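Local coordinates for protein carbon monoxide dehydrogenase (Thermococcus sp. AM4, PDB 6T7J) that probably catalyses the reversible oxidation of carbon monoxide to carbon dioxide at its nickel-iron-sulfur cluster C, here isolated without nickel, at residues G320-Q325 with C343-I348. Residues are numbered along the deposited sequence; the frame is centred on the assembly and turned at random.
With MSK (Broken Fe4S4 cluster), chain F.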
ATOM      1  N   GLY A 320      14.044  27.543   0.267  1.00 53.16           N
ATOM      2  CA  GLY A 320      13.921  26.952   1.584  1.00 53.16           C
ATOM      3  C   GLY A 320      13.545  25.490   1.493  1.00 59.43           C
ATOM      4  O   GLY A 320      13.320  24.941   0.410  1.00 54.14           O
ATOM      5  N   SER A 321      13.478  24.870   2.666  1.00 54.63           N
ATOM      6  CA  SER A 321      13.207  23.449   2.789  1.00 51.64           C
ATOM      7  C   SER A 321      11.737  23.224   3.152  1.00 51.59           C
ATOM      8  O   SER A 321      10.905  24.133   3.039  1.00 46.25           O
ATOM      9  CB  SER A 321      14.165  22.838   3.819  1.00 44.09           C
ATOM     10  OG  SER A 321      13.950  23.394   5.105  1.00 44.55           O
ATOM     11  N   PHE A 322      11.419  22.010   3.603  1.00 43.74           N
ATOM     12  CA  PHE A 322      10.059  21.559   3.874  1.00 45.97           C
ATOM     13  C   PHE A 322       9.279  22.550   4.729  1.00 49.93           C
ATOM     14  O   PHE A 322       8.384  23.242   4.229  1.00 50.36           O
ATOM     15  CB  PHE A 322      10.109  20.186   4.549  1.00 47.29           C
ATOM     16  CG  PHE A 322       8.761  19.616   4.879  1.00 51.21           C
ATOM     17  CD1 PHE A 322       7.802  19.451   3.895  1.00 48.96           C
ATOM     18  CD2 PHE A 322       8.459  19.234   6.175  1.00 46.24           C
ATOM     19  CE1 PHE A 322       6.561  18.925   4.200  1.00 43.00           C
ATOM     20  CE2 PHE A 322       7.223  18.704   6.485  1.00 45.61           C
ATOM     21  CZ  PHE A 322       6.272  18.552   5.496  1.00 45.91           C
ATOM     22  N   LEU A 323       9.643  22.657   6.007  1.00 48.96           N
ATOM     23  CA  LEU A 323       8.897  23.458   6.971  1.00 46.09           C
ATOM     24  C   LEU A 323       8.869  24.942   6.629  1.00 50.13           C
ATOM     25  O   LEU A 323       8.227  25.730   7.330  1.00 50.94           O
ATOM     26  CB  LEU A 323       9.480  23.264   8.371  1.00 48.90           C
ATOM     27  CG  LEU A 323       9.043  21.966   9.046  1.00 48.93           C
ATOM     28  CD1 LEU A 323       9.737  21.795  10.384  1.00 48.82           C
ATOM     29  CD2 LEU A 323       7.532  21.944   9.207  1.00 43.03           C
ATOM     30  N   MET A 324       9.552  25.340   5.558  1.00 49.33           N
ATOM     31  CA  MET A 324       9.575  26.736   5.153  1.00 46.21           C
ATOM     32  C   MET A 324       8.572  27.065   4.054  1.00 50.47           C
ATOM     33  O   MET A 324       8.372  28.253   3.767  1.00 44.41           O
ATOM     34  CB  MET A 324      10.986  27.129   4.698  1.00 49.84           C
ATOM     35  CG  MET A 324      12.031  27.000   5.798  1.00 47.84           C
ATOM     36  SD  MET A 324      13.721  27.257   5.226  1.00 51.59           S
ATOM     37  CE  MET A 324      13.733  29.034   5.004  1.00 51.42           C
ATOM     38  N   GLN A 325       7.926  26.058   3.449  1.00 40.80           N
ATOM     39  CA  GLN A 325       7.020  26.335   2.335  1.00 49.19           C
ATOM     40  C   GLN A 325       5.945  27.344   2.735  1.00 44.42           C
ATOM     41  O   GLN A 325       5.782  28.384   2.083  1.00 45.89           O
ATOM     42  CB  GLN A 325       6.396  25.036   1.810  1.00 49.19           C
ATOM     43  CG  GLN A 325       5.713  24.153   2.846  1.00 46.50           C
ATOM     44  CD  GLN A 325       5.263  22.827   2.265  1.00 50.08           C
ATOM     45  OE1 GLN A 325       4.277  22.761   1.528  1.00 49.75           O
ATOM     46  NE2 GLN A 325       5.986  21.761   2.588  1.00 47.24           N
ATOM     47  N   CYS A 343       4.933  15.986  -0.300  1.00 49.11           N
ATOM     48  CA  CYS A 343       5.329  16.977   0.705  1.00 49.25           C
ATOM     49  C   CYS A 343       4.803  18.374   0.384  1.00 49.34           C
ATOM     50  O   CYS A 343       5.381  19.377   0.810  1.00 49.93           O
ATOM     51  CB  CYS A 343       6.849  17.008   0.896  1.00 47.37           C
ATOM     52  SG  CYS A 343       7.594  15.406   1.291  1.00 46.56           S
ATOM     53  N   ILE A 344       3.702  18.451  -0.360  1.00 48.94           N
ATOM     54  CA  ILE A 344       2.979  19.703  -0.554  1.00 46.14           C
ATOM     55  C   ILE A 344       1.963  19.801   0.578  1.00 47.54           C
ATOM     56  O   ILE A 344       0.919  19.149   0.545  1.00 48.32           O
ATOM     57  CB  ILE A 344       2.299  19.770  -1.922  1.00 43.32           C
ATOM     58  CG1 ILE A 344       3.261  19.342  -3.034  1.00 48.68           C
ATOM     59  CG2 ILE A 344       1.753  21.169  -2.167  1.00 43.19           C
ATOM     60  CD1 ILE A 344       4.483  20.224  -3.161  1.00 55.82           C
ATOM     61  N   MET A 345       2.274  20.607   1.587  1.00 43.49           N
ATOM     62  CA  MET A 345       1.349  20.824   2.690  1.00 45.14           C
ATOM     63  C   MET A 345       0.023  21.342   2.150  1.00 46.43           C
ATOM     64  O   MET A 345       0.011  22.363   1.451  1.00 51.05           O
ATOM     65  CB  MET A 345       1.916  21.831   3.689  1.00 46.91           C
ATOM     66  CG  MET A 345       3.077  21.331   4.526  1.00 46.97           C
ATOM     67  SD  MET A 345       3.502  22.530   5.807  1.00 46.97           S
ATOM     68  CE  MET A 345       5.048  21.857   6.414  1.00 48.64           C
ATOM     69  N   PRO A 346      -1.100  20.672   2.420  1.00 50.80           N
ATOM     70  CA  PRO A 346      -2.396  21.263   2.049  1.00 48.35           C
ATOM     71  C   PRO A 346      -2.593  22.645   2.643  1.00 46.07           C
ATOM     72  O   PRO A 346      -3.230  23.506   2.018  1.00 52.95           O
ATOM     73  CB  PRO A 346      -3.413  20.252   2.601  1.00 51.84           C
ATOM     74  CG  PRO A 346      -2.653  18.959   2.697  1.00 46.78           C
ATOM     75  CD  PRO A 346      -1.242  19.338   3.032  1.00 44.92           C
ATOM     76  N   ALA A 347      -2.014  22.890   3.821  1.00 45.96           N
ATOM     77  CA  ALA A 347      -2.158  24.177   4.493  1.00 49.56           C
ATOM     78  C   ALA A 347      -1.674  25.339   3.636  1.00 51.61           C
ATOM     79  O   ALA A 347      -2.130  26.472   3.828  1.00 54.92           O
ATOM     80  CB  ALA A 347      -1.402  24.159   5.821  1.00 51.33           C
ATOM     81  N   ILE A 348      -0.759  25.091   2.691  1.00 47.84           N
ATOM     82  CA  ILE A 348      -0.265  26.181   1.855  1.00 52.46           C
ATOM     83  C   ILE A 348      -1.393  26.836   1.076  1.00 50.82           C
ATOM     84  O   ILE A 348      -1.266  27.997   0.673  1.00 50.95           O
ATOM     85  CB  ILE A 348       0.850  25.714   0.891  1.00 51.78           C
ATOM     86  CG1 ILE A 348       0.270  24.903  -0.271  1.00 47.05           C
ATOM     87  CG2 ILE A 348       1.933  24.952   1.640  1.00 51.91           C
ATOM     88  CD1 ILE A 348       1.250  24.670  -1.396  1.00 47.60           C
TER
HETATM   89  S1  MSK F 703      11.120  17.021  -0.001  0.82 53.76           S
HETATM   90  S3  MSK F 703      10.872  13.933   1.568  1.00 60.52           S
HETATM   91  S4  MSK F 703      10.455  16.792   3.419  0.64 51.58           S
HETATM   92  S5  MSK F 703      13.419  15.894   1.892  1.00 55.01           S
HETATM   93 FE1  MSK F 703      11.870  15.337  -1.308  0.87 63.68          FE
HETATM   94 FE2  MSK F 703      12.043  17.477   2.085  0.62 47.25          FE
HETATM   95 FE3  MSK F 703      11.738  15.038   3.294  0.55 48.47          FE
HETATM   96 FE4  MSK F 703       9.871  15.920   1.542  0.75 48.49          FE
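The carboxamide of Q325 bridges the two segments with both of its ends. OE1 accepts the backbone N-H of M345 (OE1 to N 2.9 Å), and NE2 donates to C343 O at 3.0 Å with an N-H...O angle of 158°. NE2 also reaches back within its own segment to F322 O (3.3 Å), above that carbonyl's plane and on the opposite face from the backbone N of Q325. Three bonds thus fix the rotation of the amide; H267 NE2 adds a weak one to OE1. CG of Q325 sits between its backbone N and carbonyl carbon (chi1 53°), and the extended chain beyond it carries the amide across to 343-348. The M345 chain lies against this amide, CG 3.5 Å from Q325 CD, and I348 CG2 meets OE1. An alanine here would probably leave C343 O and the M345 N-H without these mates and open a gap beside M345 and I348. In the apolar packing, M345 CE lies over one face of the F322 ring, 3.9 Å from the centroid, a CH-pi contact, while its sulfur makes an oblique Met-aromatic approach. L323 CD2 touches the same methyl. C343 O meets the ring edge in plane, 3.6 Å from F322 CE1. At the metal site, C343 SG binds iron FE4 of the nickel-free cluster; sulfide S4 approaches the F322 ring obliquely, 3.6 Å from CG, and both residues line the cluster pocket. The segments lead from the loops after parallel strands 318-320 and 336-339 into helices 325-330 and 347-352; helix 480-489 touches F322 through C481, helix 35-42 covers L323 and M345, and M60 of the second subunit packs on F322.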